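Local coordinates for 5-carboxyvanillate decarboxylase (Sphingomonas paucimobilis, PDB 4L6D) that decarboxylates 5-carboxyvanillate to vanillate, using a manganese ion held in an amidohydrolase fold, at the interface of chains A and B. Coordinates in Å, arbitrary orientation; residue numbers count along the deposited sequence, not the author numbering. Chains: chain A/B, 5-carboxyvanillate decarboxylase.

The interface of chains A and B. Residues chain A 227-228, 230-231, 234-235, 279, 282-283; chain B 231, 234-235.
The 3-10 helices 232-235 of the two chains, each with the alanine just before it, face one another across a two-fold axis, and B:Phe234 and B:Trp235 reach over to A:Phe234 and A:Ala231. This patch belongs to the interface of the deposited dimer, which may be how the enzyme assembles, though the structure alone does not show it. The two phenylalanines slide past each other in opposite directions, each CB over the rim of the other ring's face, with A:Phe234 CD1 3.4 Å from B:Phe234 CD1. CG of B:Phe234 stands anti to its backbone N (chi1 -158°), and the ring runs on between helices 226-230 and 277-287 of chain A. A flat, wholly apolar ring suits this slot of thioether, methyl and aromatic walls, needing no polar partner. Its tip, CZ, lies 3.6 Å from CG of A:Met228, whose bent chain crosses it at about a right angle. The CE1 edge comes in over the CD2 rim of A:Tyr282, 3.6 Å from CD2, the planes 71° apart in an edge-to-face pair. The small methyl of A:Ala279 fits beside the same edge, and A:Ser283 OG, hydrogen-bonded to A:Ala279 O at 2.9 Å, lies in the ring plane near CZ. An alanine in place of B:Phe234 would probably leave a gap between A:Met228 and A:Tyr282, and A:Phe234 CD1 without the ring edge it now meets. Alanine suits position 231 because its methyl can lie close against an indole: A:Ala231 CB is 3.3 Å from B:Trp235 NE1. The benzo end of that indole reaches A:Glu230 with its edge, CH2 having OE1 in the ring plane at 3.7 Å. A:Glu230 OE2 accepts a nearly straight 2.7 Å bond from A:His227 ND1, on its syn side but out of the carboxylate plane, which is likely to steady the carboxylate. Tryptophan supplies a broad apolar surface with one N-H at its edge. On the axis, water 1 lies 2.9 Å from NE1 of both A:Trp235 and B:Trp235, each N-H aimed almost straight at the water oxygen (177° at H), which takes up both.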
loop_
_atom_site.group_PDB
_atom_site.type_symbol
_atom_site.label_atom_id
_atom_site.label_comp_id
_atom_site.label_asym_id
_atom_site.label_seq_id
_atom_site.Cartn_x
_atom_site.Cartn_y
_atom_site.Cartn_z
ATOM N N HIS A 227 10.686 -4.599 4.294
ATOM C CA HIS A 227 9.787 -3.532 4.744
ATOM C C HIS A 227 8.456 -4.089 5.203
ATOM O O HIS A 227 7.382 -3.626 4.796
ATOM C CB HIS A 227 9.686 -2.475 3.640
ATOM C CG HIS A 227 11.019 -2.219 3.024
ATOM N ND1 HIS A 227 11.350 -2.656 1.760
ATOM C CD2 HIS A 227 12.163 -1.726 3.565
ATOM C CE1 HIS A 227 12.628 -2.402 1.532
ATOM N NE2 HIS A 227 13.141 -1.833 2.611
ATOM N N MET A 228 8.576 -5.094 6.071
ATOM C CA MET A 228 7.443 -5.818 6.643
ATOM C C MET A 228 6.500 -6.308 5.549
ATOM O O MET A 228 5.281 -6.175 5.639
ATOM C CB MET A 228 6.726 -4.962 7.702
ATOM C CG MET A 228 6.102 -5.783 8.841
ATOM S SD MET A 228 7.274 -6.770 9.821
ATOM C CE MET A 228 7.995 -5.488 10.834
ATOM N N GLU A 230 6.234 -5.235 2.486
ATOM C CA GLU A 230 5.679 -4.144 1.677
ATOM C C GLU A 230 4.184 -3.977 1.927
ATOM O O GLU A 230 3.421 -3.637 1.023
ATOM C CB GLU A 230 5.996 -4.318 0.176
ATOM C CG GLU A 230 7.461 -4.652 -0.129
ATOM C CD GLU A 230 8.425 -3.509 0.165
ATOM O OE1 GLU A 230 7.976 -2.418 0.568
ATOM O OE2 GLU A 230 9.642 -3.720 -0.008
ATOM N N ALA A 231 3.806 -4.228 3.181
ATOM C CA ALA A 231 2.436 -4.111 3.707
ATOM C C ALA A 231 1.429 -5.129 3.198
ATOM O O ALA A 231 0.281 -5.118 3.639
ATOM C CB ALA A 231 1.879 -2.678 3.573
ATOM N N PHE A 234 -0.783 -6.834 5.719
ATOM C CA PHE A 234 -1.901 -6.087 6.286
ATOM C C PHE A 234 -3.152 -6.253 5.438
ATOM O O PHE A 234 -4.269 -6.172 5.956
ATOM C CB PHE A 234 -1.544 -4.595 6.415
ATOM C CG PHE A 234 -2.377 -3.851 7.426
ATOM C CD1 PHE A 234 -2.267 -4.156 8.774
ATOM C CD2 PHE A 234 -3.239 -2.833 7.043
ATOM C CE1 PHE A 234 -3.011 -3.479 9.728
ATOM C CE2 PHE A 234 -3.990 -2.135 7.999
ATOM C CZ PHE A 234 -3.871 -2.462 9.341
ATOM N N TRP A 235 -2.951 -6.490 4.138
ATOM C CA TRP A 235 -4.051 -6.538 3.161
ATOM C C TRP A 235 -4.629 -7.931 2.888
ATOM O O TRP A 235 -5.486 -8.077 2.013
ATOM C CB TRP A 235 -3.598 -5.967 1.815
ATOM C CG TRP A 235 -3.339 -4.482 1.747
ATOM C CD1 TRP A 235 -2.122 -3.850 1.733
ATOM C CD2 TRP A 235 -4.325 -3.446 1.614
ATOM N NE1 TRP A 235 -2.296 -2.493 1.619
ATOM C CE2 TRP A 235 -3.633 -2.217 1.529
ATOM C CE3 TRP A 235 -5.722 -3.440 1.555
ATOM C CZ2 TRP A 235 -4.289 -0.995 1.409
ATOM C CZ3 TRP A 235 -6.379 -2.213 1.437
ATOM C CH2 TRP A 235 -5.655 -1.010 1.360
ATOM N N ALA A 279 3.938 -3.868 14.431
ATOM C CA ALA A 279 3.864 -4.419 13.084
ATOM C C ALA A 279 4.508 -5.800 13.057
ATOM O O ALA A 279 4.072 -6.684 12.319
ATOM C CB ALA A 279 4.551 -3.494 12.072
ATOM N N TYR A 282 1.974 -8.230 14.592
ATOM C CA TYR A 282 0.914 -8.464 13.614
ATOM C C TYR A 282 1.380 -9.470 12.542
ATOM O O TYR A 282 0.667 -10.417 12.189
ATOM C CB TYR A 282 0.480 -7.135 12.949
ATOM C CG TYR A 282 -0.440 -7.399 11.774
ATOM C CD1 TYR A 282 -1.814 -7.513 11.958
ATOM C CD2 TYR A 282 0.072 -7.610 10.496
ATOM C CE1 TYR A 282 -2.649 -7.812 10.905
ATOM C CE2 TYR A 282 -0.755 -7.920 9.436
ATOM C CZ TYR A 282 -2.110 -8.023 9.645
ATOM O OH TYR A 282 -2.950 -8.340 8.603
ATOM N N SER A 283 2.590 -9.269 12.034
ATOM C CA SER A 283 3.106 -10.112 10.959
ATOM C C SER A 283 3.327 -11.551 11.412
ATOM O O SER A 283 2.977 -12.501 10.697
ATOM C CB SER A 283 4.393 -9.521 10.384
ATOM O OG SER A 283 4.096 -8.245 9.833
ATOM N N ALA B 231 -4.362 0.969 4.813
ATOM C CA ALA B 231 -3.061 0.459 5.269
ATOM C C ALA B 231 -2.066 1.494 5.767
ATOM O O ALA B 231 -0.971 1.115 6.200
ATOM C CB ALA B 231 -2.387 -0.472 4.229
ATOM N N PHE B 234 -0.273 0.813 8.948
ATOM C CA PHE B 234 0.815 -0.164 8.939
ATOM C C PHE B 234 2.169 0.471 8.626
ATOM O O PHE B 234 3.209 -0.041 9.049
ATOM C CB PHE B 234 0.496 -1.305 7.954
ATOM C CG PHE B 234 1.246 -2.568 8.230
ATOM C CD1 PHE B 234 0.969 -3.317 9.359
ATOM C CD2 PHE B 234 2.207 -3.026 7.347
ATOM C CE1 PHE B 234 1.652 -4.495 9.620
ATOM C CE2 PHE B 234 2.893 -4.220 7.597
ATOM C CZ PHE B 234 2.614 -4.951 8.735
ATOM N N TRP B 235 2.138 1.579 7.883
ATOM C CA TRP B 235 3.342 2.230 7.374
ATOM C C TRP B 235 3.866 3.378 8.241
ATOM O O TRP B 235 4.813 4.058 7.848
ATOM C CB TRP B 235 3.055 2.817 5.985
ATOM C CG TRP B 235 2.884 1.833 4.844
ATOM C CD1 TRP B 235 1.707 1.468 4.236
ATOM C CD2 TRP B 235 3.927 1.140 4.149
ATOM N NE1 TRP B 235 1.963 0.585 3.209
ATOM C CE2 TRP B 235 3.319 0.380 3.129
ATOM C CE3 TRP B 235 5.320 1.097 4.286
ATOM C CZ2 TRP B 235 4.061 -0.421 2.259
ATOM C CZ3 TRP B 235 6.057 0.302 3.420
ATOM C CH2 TRP B 235 5.420 -0.452 2.423
HETATM O O HOH W 1 -0.128 -0.571 1.498
#